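Local structure of ferripyochelin binding protein (Pyrococcus horikoshii, 1V3W) at the interface of chains A and B. The protein is a gamma-class carbonic anhydrase, a zinc enzyme that interconverts carbon dioxide and bicarbonate, and it also carries a calcium-binding site. Sequence-based numbering; all coordinates share one arbitrary frame. Chains: chain A/B, ferripyochelin binding protein.

Contact 1: the interface of chains A and B. Residues chain A 44, 63, 65, 85, 87; chain B 82, 99, 159.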
# COMPACT_ATOMS: atom_id res chain seq x y z
N ARG A 44 3.39 9.33 9.92
CA ARG A 44 3.78 10.71 9.71
C ARG A 44 3.07 11.67 10.66
O ARG A 44 1.93 12.07 10.43
CB ARG A 44 3.52 11.10 8.24
CG ARG A 44 4.00 12.49 7.85
CD ARG A 44 4.48 12.54 6.39
NE ARG A 44 3.45 12.15 5.43
CZ ARG A 44 2.55 12.98 4.90
NH1 ARG A 44 2.54 14.26 5.24
NH2 ARG A 44 1.67 12.52 4.02
N SER A 63 -0.02 3.07 6.27
CA SER A 63 0.24 4.50 6.38
C SER A 63 -0.69 5.04 7.46
O SER A 63 -1.87 4.67 7.51
CB SER A 63 -0.04 5.25 5.08
OG SER A 63 0.86 4.86 4.06
N HIS A 65 -1.74 8.81 9.16
CA HIS A 65 -1.60 10.26 9.08
C HIS A 65 -2.76 10.91 9.80
O HIS A 65 -3.59 10.22 10.40
CB HIS A 65 -1.57 10.70 7.61
CG HIS A 65 -1.04 12.08 7.41
ND1 HIS A 65 -1.58 12.97 6.50
CD2 HIS A 65 -0.01 12.74 8.01
CE1 HIS A 65 -0.91 14.11 6.55
NE2 HIS A 65 0.05 13.99 7.45
N MET A 85 -4.78 1.80 5.99
CA MET A 85 -4.49 3.22 6.11
C MET A 85 -5.44 3.84 7.12
O MET A 85 -6.66 3.74 6.98
CB MET A 85 -4.65 3.88 4.73
CG MET A 85 -3.94 5.20 4.53
SD MET A 85 -4.69 6.58 5.41
CE MET A 85 -3.23 7.31 6.18
N HIS A 87 -6.48 7.38 8.91
CA HIS A 87 -6.33 8.82 8.78
C HIS A 87 -7.19 9.64 9.73
O HIS A 87 -8.41 9.69 9.58
CB HIS A 87 -6.63 9.23 7.33
CG HIS A 87 -5.97 10.51 6.93
ND1 HIS A 87 -6.38 11.73 7.40
CD2 HIS A 87 -4.90 10.75 6.14
CE1 HIS A 87 -5.59 12.68 6.92
NE2 HIS A 87 -4.68 12.10 6.16
N HIS B 82 -2.82 8.66 0.25
CA HIS B 82 -2.02 7.60 0.82
C HIS B 82 -2.45 6.24 0.29
O HIS B 82 -3.65 5.95 0.20
CB HIS B 82 -2.22 7.54 2.35
CG HIS B 82 -2.13 8.86 3.04
ND1 HIS B 82 -0.93 9.42 3.44
CD2 HIS B 82 -3.10 9.72 3.43
CE1 HIS B 82 -1.17 10.57 4.05
NE2 HIS B 82 -2.47 10.77 4.06
N ILE B 99 -7.80 7.85 -0.86
CA ILE B 99 -6.90 6.95 -0.15
C ILE B 99 -7.17 5.52 -0.58
O ILE B 99 -8.32 5.08 -0.64
CB ILE B 99 -7.09 7.09 1.37
CG1 ILE B 99 -6.61 8.47 1.82
CG2 ILE B 99 -6.35 5.98 2.11
CD1 ILE B 99 -6.99 8.83 3.23
N TYR B 159 -0.57 20.74 1.32
CA TYR B 159 0.62 19.95 1.06
C TYR B 159 1.81 20.74 0.57
O TYR B 159 2.96 20.39 0.86
CB TYR B 159 0.31 18.83 0.08
CG TYR B 159 0.03 17.55 0.81
CD1 TYR B 159 -1.25 17.25 1.26
CD2 TYR B 159 1.07 16.70 1.17
CE1 TYR B 159 -1.49 16.13 2.05
CE2 TYR B 159 0.85 15.59 1.95
CZ TYR B 159 -0.43 15.30 2.39
OH TYR B 159 -0.62 14.20 3.19
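A:Met85 and B:Ile99 meet at the apolar centre of this subunit interface, where A:Met85 CG lies 3.5 Å from the CG2 branch of B:Ile99. The flexible thioether suits the place: its chain bends at chi2 (-72°) and again at chi3, which brings the CE methyl over one face of the B:His82 ring, 3.9 Å from the ring centroid. Next outward come the histidines. B:His82 crosses A:His65 edge to face, with the ring planes 60° apart. The other chain-A histidine, A:His87, brings its CD2 within 3.4 Å of B:His82 CD2, and B:His82 NE2 lies in the plane of its ring. An alanine in place of B:His82 would probably leave A:Met85 CE without the ring face it covers and deprive the zinc site of a ligand from the second subunit. At the polar rim the guanidinium NH2 of A:Arg44 donates a nearly straight hydrogen bond (166° at H) to the phenol OH of B:Tyr159, 3.0 Å away and in the guanidinium plane. A:His65, A:His87 and B:His82 form the three-histidine zinc site of the gamma-class enzyme, so the active site is built only when two subunits come together.

Contact 2: the interface of chains A and B. Residues chain A 6, 26, 44, 46; chain B 38, 165-166, 170.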
# COMPACT_ATOMS: atom_id res chain seq x y z
N ILE A 6 10.60 16.69 13.38
CA ILE A 6 10.21 17.71 12.43
C ILE A 6 9.86 18.89 13.28
O ILE A 6 8.93 18.89 14.08
CB ILE A 6 9.07 17.33 11.47
CG1 ILE A 6 8.92 18.46 10.44
CG2 ILE A 6 7.79 17.08 12.22
CD1 ILE A 6 8.05 18.11 9.27
N ILE A 26 7.92 9.82 11.77
CA ILE A 26 8.25 11.24 11.74
C ILE A 26 7.47 12.11 12.72
O ILE A 26 6.25 12.02 12.81
CB ILE A 26 7.99 11.82 10.33
CG1 ILE A 26 8.77 11.04 9.28
CG2 ILE A 26 8.38 13.30 10.30
CD1 ILE A 26 8.23 11.23 7.88
N ARG A 44 3.39 9.33 9.92
CA ARG A 44 3.78 10.71 9.71
C ARG A 44 3.07 11.67 10.66
O ARG A 44 1.93 12.07 10.43
CB ARG A 44 3.52 11.10 8.24
CG ARG A 44 4.00 12.49 7.85
CD ARG A 44 4.48 12.54 6.39
NE ARG A 44 3.45 12.15 5.43
CZ ARG A 44 2.55 12.98 4.90
NH1 ARG A 44 2.54 14.26 5.24
NH2 ARG A 44 1.67 12.52 4.02
N ASP A 46 3.28 14.90 11.29
CA ASP A 46 3.64 16.27 10.94
C ASP A 46 2.53 17.30 11.07
O ASP A 46 2.75 18.49 10.82
CB ASP A 46 4.25 16.31 9.52
CG ASP A 46 3.34 15.72 8.46
OD1 ASP A 46 2.19 15.34 8.78
OD2 ASP A 46 3.78 15.65 7.29
N TRP B 38 6.04 11.72 -0.90
CA TRP B 38 6.19 11.31 0.48
C TRP B 38 6.78 9.93 0.76
O TRP B 38 6.96 9.13 -0.15
CB TRP B 38 4.83 11.53 1.16
CG TRP B 38 4.44 12.98 1.02
CD1 TRP B 38 3.78 13.56 -0.03
CD2 TRP B 38 4.85 14.05 1.88
NE1 TRP B 38 3.77 14.93 0.13
CE2 TRP B 38 4.40 15.25 1.29
CE3 TRP B 38 5.54 14.10 3.10
CZ2 TRP B 38 4.66 16.50 1.87
CZ3 TRP B 38 5.78 15.34 3.67
CH2 TRP B 38 5.34 16.53 3.06
N LYS B 165 7.77 22.67 4.97
CA LYS B 165 8.09 22.43 6.38
C LYS B 165 9.08 21.27 6.51
O LYS B 165 9.98 21.31 7.34
CB LYS B 165 6.84 22.11 7.18
CG LYS B 165 5.95 23.30 7.52
CD LYS B 165 5.38 23.15 8.93
CE LYS B 165 5.26 21.68 9.35
NZ LYS B 165 5.70 21.48 10.76
N HIS B 166 8.88 20.23 5.71
CA HIS B 166 9.77 19.07 5.74
C HIS B 166 11.13 19.40 5.15
O HIS B 166 12.16 18.99 5.67
CB HIS B 166 9.14 17.90 4.98
CG HIS B 166 8.10 17.16 5.75
ND1 HIS B 166 8.32 15.92 6.31
CD2 HIS B 166 6.82 17.49 6.07
CE1 HIS B 166 7.23 15.52 6.94
NE2 HIS B 166 6.31 16.46 6.81
N ARG B 170 13.03 18.79 8.68
CA ARG B 170 13.21 17.36 8.92
C ARG B 170 14.63 17.08 9.40
O ARG B 170 15.59 17.68 8.91
CB ARG B 170 12.94 16.56 7.64
CG ARG B 170 11.47 16.23 7.39
CD ARG B 170 11.00 15.06 8.25
NE ARG B 170 11.52 13.78 7.79
CZ ARG B 170 11.12 13.15 6.69
NH1 ARG B 170 10.18 13.67 5.92
NH2 ARG B 170 11.66 11.98 6.36
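A:Asp46 and B:His166 are joined by a hydrogen bond across the subunit interface: the imidazole NE2 of B:His166 donates to A:Asp46 OD2 at 2.7 Å. The donor reaches the anti lone pair of that carboxylate oxygen, and the carboxylate and ring planes stand 83° apart. Within chain A, the same oxygen uses its syn lone pair to take a salt bridge from A:Arg44 NH1 at 2.8 Å. With CG between the backbone N and the carbonyl carbon (chi1 56°), the short aspartate side chain presents OD2 to both donors. On the far edge of the imidazole, B:Arg170 NH1 donates to B:His166 ND1 at 2.9 Å, so both ring nitrogens are held and rotation of the ring is resisted. Backbone pairing adds an antiparallel beta bridge between A:Ile6 and B:Arg170, and this docking of helix 146-169 and strand 170-172 on chain A probably stabilises the subunit association.

Stacking is the second kind of contact. The guanidinium of A:Arg44 lies over B:Trp38 with the planes 21° apart, its NH1 3.9 Å from the centroid of the six-membered ring, a cation-pi contact for which the broad indole is well fitted.

Apolar contacts complete the patch. The B:His166 ring is sandwiched between B:Trp38 CZ3 on one face and A:Ile6 CD1 on the other. A:Ile26, a branched residue whose long arm can reach across, sets its CD1 methyl over the centre of the B:Arg170 guanidinium, 3.7 Å from CZ.

Contact 3: the interface of chains A and B. Residues chain A 24, 26, 42, 44; chain B 22, 39-40, 60, 170.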
# COMPACT_ATOMS: atom_id res chain seq x y z
N VAL A 24 9.04 4.20 8.62
CA VAL A 24 9.33 5.63 8.69
C VAL A 24 8.45 6.26 9.75
O VAL A 24 7.22 6.24 9.64
CB VAL A 24 9.08 6.33 7.33
CG1 VAL A 24 9.34 7.82 7.46
CG2 VAL A 24 10.00 5.74 6.27
N ILE A 26 7.92 9.82 11.77
CA ILE A 26 8.25 11.24 11.74
C ILE A 26 7.47 12.11 12.72
O ILE A 26 6.25 12.02 12.81
CB ILE A 26 7.99 11.82 10.33
CG1 ILE A 26 8.77 11.04 9.28
CG2 ILE A 26 8.38 13.30 10.30
CD1 ILE A 26 8.23 11.23 7.88
N VAL A 42 4.46 3.69 7.49
CA VAL A 42 4.76 5.11 7.65
C VAL A 42 3.83 5.76 8.66
O VAL A 42 2.61 5.71 8.52
CB VAL A 42 4.61 5.88 6.31
CG1 VAL A 42 4.92 7.36 6.52
CG2 VAL A 42 5.54 5.29 5.25
N ARG A 44 3.39 9.33 9.92
CA ARG A 44 3.78 10.71 9.71
C ARG A 44 3.07 11.67 10.66
O ARG A 44 1.93 12.07 10.43
CB ARG A 44 3.52 11.10 8.24
CG ARG A 44 4.00 12.49 7.85
CD ARG A 44 4.48 12.54 6.39
NE ARG A 44 3.45 12.15 5.43
CZ ARG A 44 2.55 12.98 4.90
NH1 ARG A 44 2.54 14.26 5.24
NH2 ARG A 44 1.67 12.52 4.02
N ASN B 22 12.92 8.45 1.61
CA ASN B 22 12.36 7.11 1.67
C ASN B 22 11.40 6.84 0.53
O ASN B 22 10.76 5.80 0.48
CB ASN B 22 11.66 6.90 3.01
CG ASN B 22 12.61 7.03 4.17
OD1 ASN B 22 13.38 6.11 4.46
ND2 ASN B 22 12.60 8.19 4.81
N PRO B 39 7.11 9.64 2.03
CA PRO B 39 7.70 8.35 2.40
C PRO B 39 7.07 7.11 1.80
O PRO B 39 5.85 6.94 1.82
CB PRO B 39 7.59 8.35 3.92
CG PRO B 39 7.75 9.79 4.27
CD PRO B 39 6.89 10.47 3.23
N SER B 40 7.92 6.23 1.27
CA SER B 40 7.50 4.96 0.71
C SER B 40 6.70 5.03 -0.59
O SER B 40 6.19 4.02 -1.06
CB SER B 40 6.70 4.18 1.77
OG SER B 40 7.22 2.87 1.96
N ASP B 60 2.20 8.99 0.98
CA ASP B 60 2.86 7.80 1.49
C ASP B 60 2.33 6.49 0.94
O ASP B 60 1.13 6.28 0.83
CB ASP B 60 2.77 7.76 3.02
CG ASP B 60 2.77 9.14 3.65
OD1 ASP B 60 3.81 9.55 4.20
OD2 ASP B 60 1.72 9.81 3.57
N ARG B 170 13.03 18.79 8.68
CA ARG B 170 13.21 17.36 8.92
C ARG B 170 14.63 17.08 9.40
O ARG B 170 15.59 17.68 8.91
CB ARG B 170 12.94 16.56 7.64
CG ARG B 170 11.47 16.23 7.39
CD ARG B 170 11.00 15.06 8.25
NE ARG B 170 11.52 13.78 7.79
CZ ARG B 170 11.12 13.15 6.69
NH1 ARG B 170 10.18 13.67 5.92
NH2 ARG B 170 11.66 11.98 6.36
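A:Arg44 and B:Asp60 are joined by a two-pronged salt bridge between neighbouring left-handed beta-helices, the fold of gamma-class carbonic anhydrases. Followed from CB, the arginine chain first runs away from its backbone N (chi1 -175°) and then bends at chi2 and chi3, which brings CD to 3.8 Å from B:Asp60 OD1 and turns the side of the guanidinium to the carboxylate. NE donates to OD1 of B:Asp60 at 2.9 Å. Beyond it CZ lies 4.0 Å from B:Asp60 CG, and at the tip NH2 donates to B:Asp60 OD2 at 2.8 Å along an almost straight line (171° at H). Both oxygens use their syn lone pairs, and the two planar groups are nearly coplanar, 23° apart, a fit for which arginine and aspartate are well matched. Beside this pair, the compact branches of A:Val42 fill the angle between B:Asp60 and B:Pro39: CG1 is 3.4 Å from B:Asp60 OD1 and 3.9 Å from B:Pro39 CB, while CG2 touches B:Ser40 CB at 3.8 Å. The rigid pyrrolidine of B:Pro39 offers a further apolar surface, its CG meeting A:Ile26 CD1 and its CB meeting A:Val24 CG1. A:Val24 CG2 approaches B:Asn22 from the opposite direction, 3.6 Å from the amide carbon CG.

A:Arg44, in strand 42-45, belongs to all three contacts and ties them into one continuous interface. Contact 2 and contact 3 are neighbours, the centres of their C-alpha atoms about 7 Å apart, and they also share A:Ile26 and B:Arg170. Contact 1 is centred about 10 Å from contact 3 and about 12 Å from contact 2. Helix 146-169 of chain B contributes to contact 1 and contact 2, linking the surroundings of the zinc site to the packing around strand 170-172. Repeated between subunits of the deposited trimer, this continuity suggests that trimer assembly and the making of the active sites are coupled.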